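Local coordinates for protein disulfide-isomerase A4 (Rattus norvegicus, PDB 3EC3), which catalyses the rearrangement of disulfide bonds in proteins, this fragment holding two thioredoxin-like domains that are themselves noncatalytic, at residues A[30-35]-A[75-80]; A[69-74]-A[90-95]; A[115-120]-A[158-163]; A[121-126]-A[176-181]; A[138-143]-A[193-198]. The protein carries 1 engineered substitution. All blocks are in the same frame, centred on the assembly; numbering follows the deposited sequence.

Contact 1: residues A[30-35]-A[75-80]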
# COMPACT_ATOMS: atom_id res chain seq x y z
N LEU A 30 6.85 -11.70 -4.73
CA LEU A 30 7.89 -12.69 -4.93
C LEU A 30 7.36 -14.11 -4.99
O LEU A 30 6.93 -14.64 -3.95
CB LEU A 30 8.89 -12.61 -3.81
CG LEU A 30 10.11 -13.51 -4.06
CD1 LEU A 30 10.84 -13.21 -5.33
CD2 LEU A 30 11.07 -13.39 -2.86
N GLY A 31 7.50 -14.74 -6.14
CA GLY A 31 7.19 -16.18 -6.27
C GLY A 31 8.41 -17.00 -5.87
O GLY A 31 9.51 -16.82 -6.43
N VAL A 32 8.24 -17.94 -4.93
CA VAL A 32 9.40 -18.75 -4.48
C VAL A 32 9.12 -20.20 -4.85
O VAL A 32 8.25 -20.83 -4.24
CB VAL A 32 9.58 -18.65 -2.95
CG1 VAL A 32 10.80 -19.50 -2.45
CG2 VAL A 32 9.71 -17.15 -2.47
N PHE A 33 9.87 -20.73 -5.80
CA PHE A 33 9.57 -22.01 -6.45
C PHE A 33 10.78 -22.89 -6.56
O PHE A 33 11.89 -22.44 -6.32
CB PHE A 33 8.86 -21.74 -7.79
CG PHE A 33 7.51 -21.10 -7.59
CD1 PHE A 33 7.33 -19.74 -7.86
CD2 PHE A 33 6.45 -21.85 -7.02
CE1 PHE A 33 6.09 -19.12 -7.63
CE2 PHE A 33 5.21 -21.24 -6.76
CZ PHE A 33 5.03 -19.86 -7.07
N GLN A 34 10.57 -24.14 -6.93
CA GLN A 34 11.69 -25.09 -6.99
C GLN A 34 12.53 -24.94 -8.25
O GLN A 34 13.72 -25.20 -8.26
CB GLN A 34 11.16 -26.51 -6.83
CG GLN A 34 10.31 -26.66 -5.52
CD GLN A 34 9.94 -28.06 -5.25
OE1 GLN A 34 8.77 -28.37 -4.95
NE2 GLN A 34 10.92 -28.97 -5.40
N GLY A 35 11.92 -24.45 -9.32
CA GLY A 35 12.64 -24.26 -10.56
C GLY A 35 11.74 -23.84 -11.69
O GLY A 35 10.53 -23.69 -11.54
N LYS A 75 5.65 -20.98 -2.84
CA LYS A 75 4.91 -19.92 -2.18
C LYS A 75 4.89 -18.61 -2.99
O LYS A 75 5.84 -18.27 -3.71
CB LYS A 75 5.54 -19.59 -0.80
CG LYS A 75 5.78 -20.81 0.16
CD LYS A 75 4.51 -21.29 0.78
CE LYS A 75 4.76 -22.48 1.69
NZ LYS A 75 3.50 -23.27 1.77
N LEU A 76 3.84 -17.84 -2.81
CA LEU A 76 3.82 -16.47 -3.27
C LEU A 76 3.98 -15.60 -2.00
O LEU A 76 3.23 -15.78 -1.03
CB LEU A 76 2.46 -16.23 -3.91
CG LEU A 76 2.07 -14.99 -4.71
CD1 LEU A 76 0.79 -14.36 -4.19
CD2 LEU A 76 3.22 -14.02 -5.04
N VAL A 77 4.92 -14.66 -2.00
CA VAL A 77 5.23 -13.89 -0.80
C VAL A 77 5.05 -12.43 -1.22
O VAL A 77 5.59 -12.02 -2.25
CB VAL A 77 6.68 -14.15 -0.33
CG1 VAL A 77 7.01 -13.27 0.86
CG2 VAL A 77 6.91 -15.66 -0.01
N LEU A 78 4.30 -11.66 -0.44
CA LEU A 78 4.15 -10.24 -0.69
C LEU A 78 4.68 -9.51 0.53
O LEU A 78 4.27 -9.84 1.69
CB LEU A 78 2.68 -9.86 -0.88
CG LEU A 78 2.18 -9.81 -2.34
CD1 LEU A 78 1.92 -11.19 -2.75
CD2 LEU A 78 0.87 -8.95 -2.41
N MSE A 79 5.55 -8.55 0.29
CA MSE A 79 6.15 -7.79 1.35
C MSE A 79 6.10 -6.32 0.99
O MSE A 79 6.04 -5.96 -0.19
CB MSE A 79 7.60 -8.23 1.52
CG MSE A 79 7.73 -9.66 1.97
SE MSE A 79 9.61 -10.18 2.03
CE MSE A 79 9.84 -10.47 0.11
N GLN A 80 6.08 -5.46 2.00
CA GLN A 80 6.12 -4.02 1.73
C GLN A 80 7.53 -3.51 2.00
O GLN A 80 8.21 -4.04 2.86
CB GLN A 80 5.12 -3.28 2.64
CG GLN A 80 3.69 -3.62 2.36
CD GLN A 80 3.18 -3.10 1.02
OE1 GLN A 80 3.74 -2.19 0.41
NE2 GLN A 80 2.10 -3.69 0.55
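L30 and V77 face each other as an antiparallel hydrogen-bonded pair: L30 N gives its hydrogen to V77 O (2.8 Å), and V77 N returns one to L30 O. Two residues on, V32 N binds K75 O at 2.7 Å in a nearly straight bond, and K75 N answers to V32 O. Four bonds thus join strands 30-32 and 75-79, whose directions differ by 151°. The side chain of L30 leaves the sheet on the face it shares with V32, V77 and K75. Its CB lies 3.7 Å from V77 O; CG, anti to the backbone N (chi1 -173°), carries the branch onward, and CD2 ends 4.3 Å from the methyl carbon CE of selenomethionine M79. The same CD2 also packs on L69 of helix 63-69, so a branched apolar chain fits the space between strand and helix. Beside it V32 CG2 meets V77 CG2 at 4.0 Å, two beta-branched chains that suit an extended backbone. Between the bonded pairs, G31 lies opposite L76. Its CA comes 3.6 Å from K75 O, while a CB here would run into CE1 of the F33 ring, which explains the glycine. L76 points to the other face, under Y109 and V110 of helix 103-113. K75, partly exposed, leads its long chain away from strand 30-32, so that NZ can form a salt bridge with D96. Such a central strand with an antiparallel neighbour, sandwiched between helices, is the core of the thioredoxin fold; the loop from F33 onward probably occupies the place that holds the CXXC site in catalytic relatives.

Contact 2: residues A[69-74]-A[90-95]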
# COMPACT_ATOMS: atom_id res chain seq x y z
N LEU A 69 14.00 -15.72 3.88
CA LEU A 69 12.62 -15.25 3.99
C LEU A 69 11.78 -16.08 4.94
O LEU A 69 10.60 -15.77 5.14
CB LEU A 69 11.92 -15.27 2.63
CG LEU A 69 12.47 -14.32 1.59
CD1 LEU A 69 11.65 -14.49 0.32
CD2 LEU A 69 12.45 -12.88 2.11
N LYS A 70 12.37 -17.13 5.47
CA LYS A 70 11.72 -18.04 6.39
C LYS A 70 10.47 -18.74 5.78
O LYS A 70 9.47 -18.98 6.45
CB LYS A 70 11.47 -17.32 7.75
CG LYS A 70 12.80 -16.84 8.40
CD LYS A 70 12.73 -16.68 9.98
CE LYS A 70 14.05 -17.13 10.66
NZ LYS A 70 13.97 -17.24 12.18
N VAL A 71 10.57 -19.11 4.50
CA VAL A 71 9.48 -19.81 3.78
C VAL A 71 10.00 -21.08 3.12
O VAL A 71 11.18 -21.15 2.76
CB VAL A 71 8.80 -18.93 2.68
CG1 VAL A 71 8.19 -17.65 3.26
CG2 VAL A 71 9.76 -18.61 1.52
N SER A 72 9.15 -22.08 2.94
CA SER A 72 9.57 -23.23 2.12
C SER A 72 9.29 -22.89 0.64
O SER A 72 8.75 -21.81 0.33
CB SER A 72 8.90 -24.53 2.55
OG SER A 72 7.50 -24.34 2.63
N LEU A 73 9.71 -23.76 -0.28
CA LEU A 73 9.50 -23.49 -1.70
C LEU A 73 8.02 -23.70 -2.00
O LEU A 73 7.32 -24.45 -1.28
CB LEU A 73 10.43 -24.36 -2.59
CG LEU A 73 11.95 -24.18 -2.37
CD1 LEU A 73 12.81 -25.21 -3.13
CD2 LEU A 73 12.43 -22.77 -2.68
N GLY A 74 7.50 -23.04 -3.02
CA GLY A 74 6.12 -23.25 -3.46
C GLY A 74 5.19 -22.22 -2.87
O GLY A 74 4.09 -22.55 -2.42
N PRO A 90 1.89 -8.06 9.38
CA PRO A 90 3.01 -9.01 9.27
C PRO A 90 4.01 -8.50 8.23
O PRO A 90 3.59 -7.76 7.31
CB PRO A 90 2.33 -10.31 8.80
CG PRO A 90 1.02 -9.88 8.21
CD PRO A 90 0.62 -8.60 8.87
N ARG A 91 5.29 -8.85 8.35
CA ARG A 91 6.25 -8.47 7.34
C ARG A 91 6.00 -9.17 6.02
O ARG A 91 6.45 -8.69 4.96
CB ARG A 91 7.67 -8.76 7.81
CG ARG A 91 8.06 -7.97 9.06
CD ARG A 91 8.77 -6.73 8.66
NE ARG A 91 9.18 -5.90 9.79
CZ ARG A 91 10.42 -5.86 10.27
NH1 ARG A 91 11.38 -6.61 9.73
NH2 ARG A 91 10.71 -5.06 11.31
N MSE A 92 5.34 -10.32 6.06
CA MSE A 92 5.03 -10.99 4.81
C MSE A 92 3.67 -11.58 4.82
O MSE A 92 3.20 -12.06 5.86
CB MSE A 92 6.08 -12.06 4.45
CG MSE A 92 6.75 -12.80 5.56
SE MSE A 92 8.24 -13.78 4.60
CE MSE A 92 9.64 -12.63 5.15
N HIS A 93 3.01 -11.51 3.67
CA HIS A 93 1.81 -12.30 3.44
C HIS A 93 2.21 -13.44 2.52
O HIS A 93 2.78 -13.18 1.46
CB HIS A 93 0.74 -11.43 2.81
CG HIS A 93 0.01 -10.60 3.83
ND1 HIS A 93 0.33 -9.29 4.08
CD2 HIS A 93 -1.03 -10.89 4.64
CE1 HIS A 93 -0.49 -8.80 4.99
NE2 HIS A 93 -1.33 -9.74 5.34
N VAL A 94 1.92 -14.69 2.93
CA VAL A 94 2.41 -15.87 2.24
C VAL A 94 1.23 -16.77 1.82
O VAL A 94 0.35 -17.08 2.66
CB VAL A 94 3.38 -16.67 3.15
CG1 VAL A 94 3.90 -17.91 2.43
CG2 VAL A 94 4.58 -15.78 3.56
N MSE A 95 1.18 -17.12 0.54
CA MSE A 95 0.13 -17.98 -0.01
C MSE A 95 0.78 -19.22 -0.62
O MSE A 95 1.78 -19.11 -1.32
CB MSE A 95 -0.67 -17.27 -1.09
CG MSE A 95 -1.76 -18.14 -1.73
SE MSE A 95 -2.62 -17.16 -3.16
CE MSE A 95 -1.28 -16.95 -4.22
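The backbone oxygen of L69 is approached by two atoms of selenomethionine M92: SE stands 3.1 Å from L69 O, and CE lies 3.3 Å from that same L69 O. Neither is a hydrogen bond, and no such bond joins these segments. The selenium distance is short for plain packing, and chi1 of M92 (32°) is well off a staggered value, so the exact pose of this chain deserves caution. The bend at chi3 turns CE back toward the leucine, where it meets L69 CD2 at 4.1 Å. A long, flexible chain can lie over the end of the helix and also rest on M79 of the neighbouring strand. Helix 63-69 stops here in a Schellman motif: K70 takes a positive phi (61°), and the chain turns away toward strand 75-79. In the thioredoxin fold this is the linker that leads into the first strand of the terminal beta hairpin, here 75-79 with 93-96. G74, the last linker residue, corresponds probably to the cis-proline of catalytic relatives. Its phi of 96° would press a CB against the carbonyl oxygen of L73, so glycine is required. V71, midway along the linker, points at the edge strand. Its CG1, anti to the carbonyl carbon, touches two partners on one side, 4.1 Å from V94 CG2 and equally 4.1 Å from M92 SE. Valine is compact enough to sit over V94, itself a beta-branched residue well suited to a strand, whose side chain also touches K75.

Contact 3: residues A[115-120]-A[158-163]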
# COMPACT_ATOMS: atom_id res chain seq x y z
N LEU A 115 -1.81 -3.38 -0.89
CA LEU A 115 -1.70 -2.07 -0.28
C LEU A 115 -1.30 -2.22 1.19
O LEU A 115 -1.86 -3.06 1.88
CB LEU A 115 -3.03 -1.27 -0.33
CG LEU A 115 -3.47 -0.52 -1.58
CD1 LEU A 115 -4.75 0.19 -1.22
CD2 LEU A 115 -2.42 0.45 -2.06
N PRO A 116 -0.41 -1.35 1.66
CA PRO A 116 -0.19 -1.36 3.10
C PRO A 116 -1.36 -0.71 3.86
O PRO A 116 -2.21 -0.04 3.26
CB PRO A 116 1.04 -0.51 3.29
CG PRO A 116 1.18 0.35 2.17
CD PRO A 116 0.44 -0.37 0.99
N LEU A 117 -1.40 -0.93 5.17
CA LEU A 117 -2.38 -0.25 6.01
C LEU A 117 -2.34 1.25 5.80
O LEU A 117 -3.39 1.89 5.66
CB LEU A 117 -2.01 -0.49 7.48
CG LEU A 117 -3.09 -0.81 8.48
CD1 LEU A 117 -2.66 -0.53 9.91
CD2 LEU A 117 -4.56 -0.42 8.11
N VAL A 118 -1.15 1.84 5.76
CA VAL A 118 -1.03 3.27 5.37
C VAL A 118 0.12 3.48 4.40
O VAL A 118 1.30 3.55 4.80
CB VAL A 118 -0.89 4.25 6.56
CG1 VAL A 118 -0.82 5.72 6.05
CG2 VAL A 118 -2.06 4.14 7.51
N GLY A 119 -0.24 3.52 3.11
CA GLY A 119 0.71 3.72 2.03
C GLY A 119 0.79 5.17 1.63
O GLY A 119 0.19 6.03 2.28
N HIS A 120 1.52 5.44 0.55
CA HIS A 120 1.74 6.81 0.06
C HIS A 120 1.01 6.95 -1.28
O HIS A 120 1.39 6.32 -2.28
CB HIS A 120 3.25 7.09 -0.14
CG HIS A 120 3.55 8.48 -0.66
ND1 HIS A 120 4.81 8.85 -1.07
CD2 HIS A 120 2.77 9.57 -0.82
CE1 HIS A 120 4.80 10.11 -1.47
NE2 HIS A 120 3.58 10.59 -1.30
N LYS A 158 0.50 8.41 13.32
CA LYS A 158 -0.82 8.85 13.84
C LYS A 158 -1.93 8.31 12.98
O LYS A 158 -3.03 7.97 13.49
CB LYS A 158 -0.87 10.38 13.83
CG LYS A 158 0.09 11.01 14.86
CD LYS A 158 -0.14 12.53 14.87
CE LYS A 158 0.39 13.26 16.10
NZ LYS A 158 1.28 12.45 16.94
N VAL A 159 -1.66 8.26 11.67
CA VAL A 159 -2.63 7.71 10.72
C VAL A 159 -2.82 6.20 10.92
O VAL A 159 -3.96 5.69 10.94
CB VAL A 159 -2.25 8.04 9.25
CG1 VAL A 159 -3.42 7.62 8.28
CG2 VAL A 159 -1.94 9.54 9.13
N LEU A 160 -1.72 5.48 11.11
CA LEU A 160 -1.78 4.03 11.31
C LEU A 160 -2.61 3.63 12.54
O LEU A 160 -3.37 2.63 12.54
CB LEU A 160 -0.35 3.54 11.52
CG LEU A 160 0.51 3.27 10.27
CD1 LEU A 160 1.99 3.21 10.66
CD2 LEU A 160 0.05 1.95 9.62
N GLU A 161 -2.48 4.43 13.58
CA GLU A 161 -3.34 4.26 14.78
C GLU A 161 -4.86 4.26 14.50
O GLU A 161 -5.60 3.54 15.18
CB GLU A 161 -2.96 5.26 15.87
CG GLU A 161 -1.54 5.03 16.38
CD GLU A 161 -1.39 3.69 17.11
OE1 GLU A 161 -2.24 3.35 17.96
OE2 GLU A 161 -0.42 2.97 16.86
N VAL A 162 -5.32 5.04 13.53
CA VAL A 162 -6.73 5.06 13.17
C VAL A 162 -7.01 3.98 12.14
O VAL A 162 -8.00 3.22 12.24
CB VAL A 162 -7.15 6.48 12.66
CG1 VAL A 162 -8.65 6.54 12.36
CG2 VAL A 162 -6.84 7.56 13.75
N ALA A 163 -6.16 3.92 11.12
CA ALA A 163 -6.32 2.94 10.05
C ALA A 163 -6.58 1.53 10.56
O ALA A 163 -7.42 0.81 9.99
CB ALA A 163 -5.06 2.98 9.08
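V118 sets its CG1 anti to the backbone N (chi1 -178°), which leaves CG2 anti to the carbonyl carbon and lodged among V159, L160 and A163. L160 sets CG anti to the carbonyl carbon (chi1 -83°), on the side of V118; beyond it CD2 lies 3.7 Å from V118 CG2. V118 CG2 also touches A163 CB at 3.6 Å, and the small alanine lets the strand come close to the helix at this turn. V159 CG1 closes the set, 3.8 Å from V118 CG2, the two valines crossing at about a right angle. L117 forks over the same helix from the residue before: its CD1 lies 3.7 Å from L160 CD2, while its CD2 presses on A163 CB at 3.6 Å. An alanine in place of L117 would probably open a gap over A163 and leave L160 CD2 less firmly covered. No hydrogen bond joins the segments; residues one turn apart on helix 149-163 simply offer an apolar face. In the second thioredoxin-like domain, that helix packs against the edge strand 118-121 and its parallel neighbour 170-175, where I173 touches V118 and F171 touches A163, while helix 216-227 receives V162.

Contact 4: residues A[121-126]-A[176-181]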
# COMPACT_ATOMS: atom_id res chain seq x y z
N ARG A 121 -0.08 7.71 -1.26
CA ARG A 121 -0.87 8.00 -2.47
C ARG A 121 -0.18 9.12 -3.22
O ARG A 121 0.10 10.17 -2.66
CB ARG A 121 -2.31 8.38 -2.07
CG ARG A 121 -3.19 8.86 -3.26
CD ARG A 121 -4.48 9.35 -2.64
NE ARG A 121 -5.45 9.86 -3.60
CZ ARG A 121 -5.85 11.13 -3.65
NH1 ARG A 121 -6.77 11.49 -4.52
NH2 ARG A 121 -5.31 12.03 -2.82
N LYS A 122 0.12 8.86 -4.49
CA LYS A 122 0.89 9.74 -5.32
C LYS A 122 0.08 10.00 -6.58
O LYS A 122 -0.60 9.10 -7.05
CB LYS A 122 2.18 9.05 -5.72
CG LYS A 122 3.18 8.93 -4.59
CD LYS A 122 4.53 8.52 -5.10
CE LYS A 122 4.63 7.04 -5.28
NZ LYS A 122 6.06 6.64 -5.16
N THR A 123 0.16 11.20 -7.14
CA THR A 123 -0.45 11.43 -8.46
C THR A 123 -0.03 10.37 -9.51
O THR A 123 -0.80 10.06 -10.42
CB THR A 123 -0.21 12.87 -8.99
OG1 THR A 123 1.19 13.17 -8.99
CG2 THR A 123 -0.95 13.89 -8.13
N SER A 124 1.18 9.81 -9.37
CA SER A 124 1.63 8.72 -10.23
C SER A 124 1.02 7.32 -9.95
O SER A 124 1.08 6.43 -10.80
CB SER A 124 3.16 8.65 -10.26
OG SER A 124 3.71 8.34 -8.99
N ASN A 125 0.42 7.11 -8.79
CA ASN A 125 -0.12 5.80 -8.48
C ASN A 125 -1.60 5.83 -8.08
O ASN A 125 -2.16 4.78 -7.73
CB ASN A 125 0.75 5.10 -7.40
CG ASN A 125 0.47 5.59 -5.94
OD1 ASN A 125 -0.52 6.22 -5.63
ND2 ASN A 125 1.39 5.29 -5.06
N ASP A 126 -2.24 6.99 -8.10
CA ASP A 126 -3.56 7.02 -7.46
C ASP A 126 -4.66 6.27 -8.22
O ASP A 126 -5.51 5.63 -7.60
CB ASP A 126 -3.98 8.42 -6.96
CG ASP A 126 -4.01 9.46 -8.04
OD1 ASP A 126 -4.11 9.09 -9.22
OD2 ASP A 126 -3.94 10.67 -7.67
N GLU A 176 1.16 17.34 0.28
CA GLU A 176 0.22 18.49 0.13
C GLU A 176 0.45 19.31 -1.14
O GLU A 176 -0.50 19.91 -1.67
CB GLU A 176 0.22 19.40 1.37
CG GLU A 176 1.59 19.91 1.75
CD GLU A 176 1.62 20.61 3.11
OE1 GLU A 176 0.55 20.83 3.71
OE2 GLU A 176 2.73 20.98 3.56
N GLU A 177 1.70 19.35 -1.59
CA GLU A 177 2.12 20.03 -2.84
C GLU A 177 1.73 19.21 -4.07
O GLU A 177 1.12 19.73 -5.01
CB GLU A 177 3.64 20.25 -2.88
CG GLU A 177 4.14 21.50 -2.15
CD GLU A 177 5.41 22.12 -2.79
OE1 GLU A 177 5.63 21.95 -4.02
OE2 GLU A 177 6.17 22.80 -2.07
N ASP A 178 2.08 17.92 -4.04
CA ASP A 178 1.63 16.94 -5.04
C ASP A 178 0.14 17.08 -5.29
O ASP A 178 -0.33 17.06 -6.45
CB ASP A 178 1.94 15.49 -4.57
CG ASP A 178 1.83 14.45 -5.70
OD1 ASP A 178 1.84 14.83 -6.91
OD2 ASP A 178 1.73 13.25 -5.39
N TYR A 179 -0.62 17.26 -4.21
CA TYR A 179 -2.08 17.41 -4.34
C TYR A 179 -2.60 18.81 -4.07
O TYR A 179 -3.72 18.99 -3.58
CB TYR A 179 -2.79 16.37 -3.46
CG TYR A 179 -2.70 14.99 -4.03
CD1 TYR A 179 -1.70 14.11 -3.64
CD2 TYR A 179 -3.63 14.55 -4.99
CE1 TYR A 179 -1.61 12.82 -4.17
CE2 TYR A 179 -3.55 13.26 -5.54
CZ TYR A 179 -2.55 12.40 -5.12
OH TYR A 179 -2.47 11.14 -5.67
N ALA A 180 -1.79 19.82 -4.40
CA ALA A 180 -2.15 21.23 -4.19
C ALA A 180 -3.58 21.58 -4.63
O ALA A 180 -4.37 22.18 -3.86
CB ALA A 180 -1.13 22.16 -4.88
N THR A 181 -3.92 21.21 -5.86
CA THR A 181 -5.21 21.61 -6.39
C THR A 181 -6.37 20.78 -5.84
O THR A 181 -7.46 21.30 -5.65
CB THR A 181 -5.23 21.82 -7.95
OG1 THR A 181 -6.56 21.61 -8.45
CG2 THR A 181 -4.27 20.88 -8.68
O HOH W 1 1.78 12.39 -2.64
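The side chains of T123 and D178 reach tip to tip: T123 OG1 gives its proton to D178 OD1 at 2.7 Å, on the syn lone pair, and the backbone T123 N adds a second bond to D178 OD2 at 3.1 Å. Chi1 (54°) sets OG1 between the backbone N and the carbonyl carbon, on the same carboxylate that the N-H meets. A third bond, short at 2.5 Å, runs from Y179 OH to D126 OD2, which is met on its anti side and 31° out of the carboxylate plane. Water adds a bridge, donating to R121 O (2.8 Å) and to D178 OD2 (2.9 Å). Both faces of the Y179 ring are occupied. The R121 guanidinium lies flat on one face, planes 11° apart, an off-centre cation-pi contact with R121 CZ 4.2 Å from the ring centroid of Y179. On the opposite face T123 CG2 makes a CH-pi contact. An alanine in place of Y179 would probably leave D126 OD2 without this donor and the R121 guanidinium without its flat partner. E182 gives R121 a second, charged partner through a salt bridge. In the second thioredoxin-like domain the contact ties the turn between strand 118-121 and helix 126-129 to the type I turn, E177 to A180, between the parallel strand 170-175 and helix 180-185, with Y139 of strand 135-140 packed against both R121 and Y179.

Contact 5: residues A[138-143]-A[193-198]. Engineered in segment 193-198: G193 (natural residue Glu).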
# COMPACT_ATOMS: atom_id res chain seq x y z
N VAL A 138 -4.61 11.65 4.24
CA VAL A 138 -3.98 12.59 5.16
C VAL A 138 -2.85 13.34 4.42
O VAL A 138 -1.88 12.74 3.93
CB VAL A 138 -3.49 11.91 6.47
CG1 VAL A 138 -2.72 12.89 7.37
CG2 VAL A 138 -4.70 11.29 7.24
N TYR A 139 -3.01 14.67 4.33
CA TYR A 139 -2.11 15.51 3.55
C TYR A 139 -1.08 16.25 4.41
O TYR A 139 -1.43 16.91 5.40
CB TYR A 139 -2.92 16.58 2.80
CG TYR A 139 -4.00 16.07 1.87
CD1 TYR A 139 -5.30 15.92 2.32
CD2 TYR A 139 -3.73 15.78 0.54
CE1 TYR A 139 -6.32 15.48 1.47
CE2 TYR A 139 -4.75 15.32 -0.32
CZ TYR A 139 -6.04 15.17 0.17
OH TYR A 139 -7.07 14.73 -0.64
N TYR A 140 0.17 16.18 3.99
CA TYR A 140 1.25 16.92 4.64
C TYR A 140 2.50 16.89 3.78
O TYR A 140 2.45 16.50 2.63
CB TYR A 140 1.53 16.44 6.08
CG TYR A 140 1.99 14.99 6.25
CD1 TYR A 140 1.05 13.95 6.31
CD2 TYR A 140 3.34 14.68 6.43
CE1 TYR A 140 1.45 12.63 6.53
CE2 TYR A 140 3.77 13.35 6.63
CZ TYR A 140 2.80 12.34 6.68
OH TYR A 140 3.18 11.06 6.90
N SER A 141 3.63 17.33 4.33
CA SER A 141 4.88 17.28 3.58
C SER A 141 5.49 15.89 3.69
O SER A 141 6.04 15.52 4.73
CB SER A 141 5.86 18.37 4.09
OG SER A 141 7.11 18.25 3.46
N VAL A 142 5.37 15.09 2.62
CA VAL A 142 5.76 13.66 2.69
C VAL A 142 7.15 13.51 2.09
O VAL A 142 7.34 13.85 0.93
CB VAL A 142 4.72 12.75 1.93
CG1 VAL A 142 5.23 11.29 1.84
CG2 VAL A 142 3.37 12.80 2.67
N ASP A 143 8.13 13.05 2.87
CA ASP A 143 9.48 13.04 2.38
C ASP A 143 10.21 11.90 3.10
O ASP A 143 10.46 11.99 4.32
CB ASP A 143 10.14 14.42 2.60
CG ASP A 143 11.57 14.49 2.06
OD1 ASP A 143 12.14 13.42 1.78
OD2 ASP A 143 12.09 15.62 1.90
N GLY A 193 -2.85 24.78 9.64
CA GLY A 193 -2.31 23.52 10.17
C GLY A 193 -1.41 22.81 9.19
O GLY A 193 -1.67 22.82 8.00
N ASP A 194 -0.35 22.19 9.70
CA ASP A 194 0.60 21.46 8.86
C ASP A 194 0.08 20.15 8.29
O ASP A 194 0.68 19.61 7.36
CB ASP A 194 1.90 21.19 9.62
CG ASP A 194 2.70 22.43 9.84
OD1 ASP A 194 2.09 23.51 9.79
OD2 ASP A 194 3.92 22.33 10.07
N VAL A 195 -1.02 19.65 8.85
CA VAL A 195 -1.56 18.34 8.46
C VAL A 195 -3.07 18.45 8.30
O VAL A 195 -3.73 19.00 9.15
CB VAL A 195 -1.25 17.24 9.50
CG1 VAL A 195 -1.70 15.88 8.98
CG2 VAL A 195 0.27 17.21 9.82
N ASN A 196 -3.59 17.93 7.20
CA ASN A 196 -5.03 18.03 6.91
C ASN A 196 -5.57 16.70 6.43
O ASN A 196 -4.77 15.83 6.05
CB ASN A 196 -5.25 19.10 5.84
CG ASN A 196 -5.08 20.49 6.39
OD1 ASN A 196 -5.96 20.99 7.08
ND2 ASN A 196 -3.95 21.13 6.09
N ALA A 197 -6.89 16.52 6.45
CA ALA A 197 -7.45 15.20 6.09
C ALA A 197 -8.76 15.33 5.32
O ALA A 197 -9.54 16.26 5.54
CB ALA A 197 -7.63 14.32 7.33
N ALA A 198 -8.96 14.40 4.39
CA ALA A 198 -10.21 14.29 3.64
C ALA A 198 -10.66 12.83 3.48
O ALA A 198 -9.86 11.89 3.64
CB ALA A 198 -10.07 15.00 2.27
O HOH W 2 3.90 18.71 6.89
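V138 and V195 make the closest apolar side-chain contact, CG1 of V138 standing 3.5 Å from CG1 of V195 as the two side chains cross. Next to them the backbones lock: Y139 N binds N196 O at 2.7 Å, and N196 N returns to Y139 O at 3.0 Å, making an antiparallel hydrogen-bonded pair. V195 CA also closes on Y139 O, 3.4 Å away, in a CA-H...O contact. Small residues suit this close strand pair: A197 lies opposite V138, both under L219 of helix 216-227, and A198 CB meets the edge of the Y139 ring in its plane, 3.9 Å from CE1. On that ring's side of the sheet Y139 OH bonds to E182, while N196 OD1 bonds to S191 OG. Strand 135-140 is the central strand of a thioredoxin-fold sheet, and 196-200 is its antiparallel neighbour, the first strand of the closing hairpin. The contact slackens toward D194 and S141, both at the surface. Y140 is nearest through CB, 3.5 Å from D194 O and 4.0 Å from V195 CG2. Its CG lies between backbone N and carbonyl carbon (chi1 62°), and the ring departs toward helix 149-163, where OH bonds to T152 O. Beyond it a water accepts from S141 N (2.9 Å) and donates only weakly to D194 O.

In the fold
Contacts 1 and 5 are equivalent: each pairs the central strand of one thioredoxin-like domain with its antiparallel neighbour, buried and ruled by backbone hydrogen bonds. Their centres lie about 35 Å apart, one in each domain. Contact 2 adjoins contact 1 and shares its sheet, but lies at the surface, where apolar side chains meet and no hydrogen bond joins the segments. Contact 3 is a purely apolar helix-on-strand core of the second domain and meets contact 5 through V159 and V138. Contact 4, partly buried beyond the strand ends, is the polar one, with carboxylates, water and stacking; E176 N bonds to Y140 O of contact 5, and N125 to H120 of contact 3.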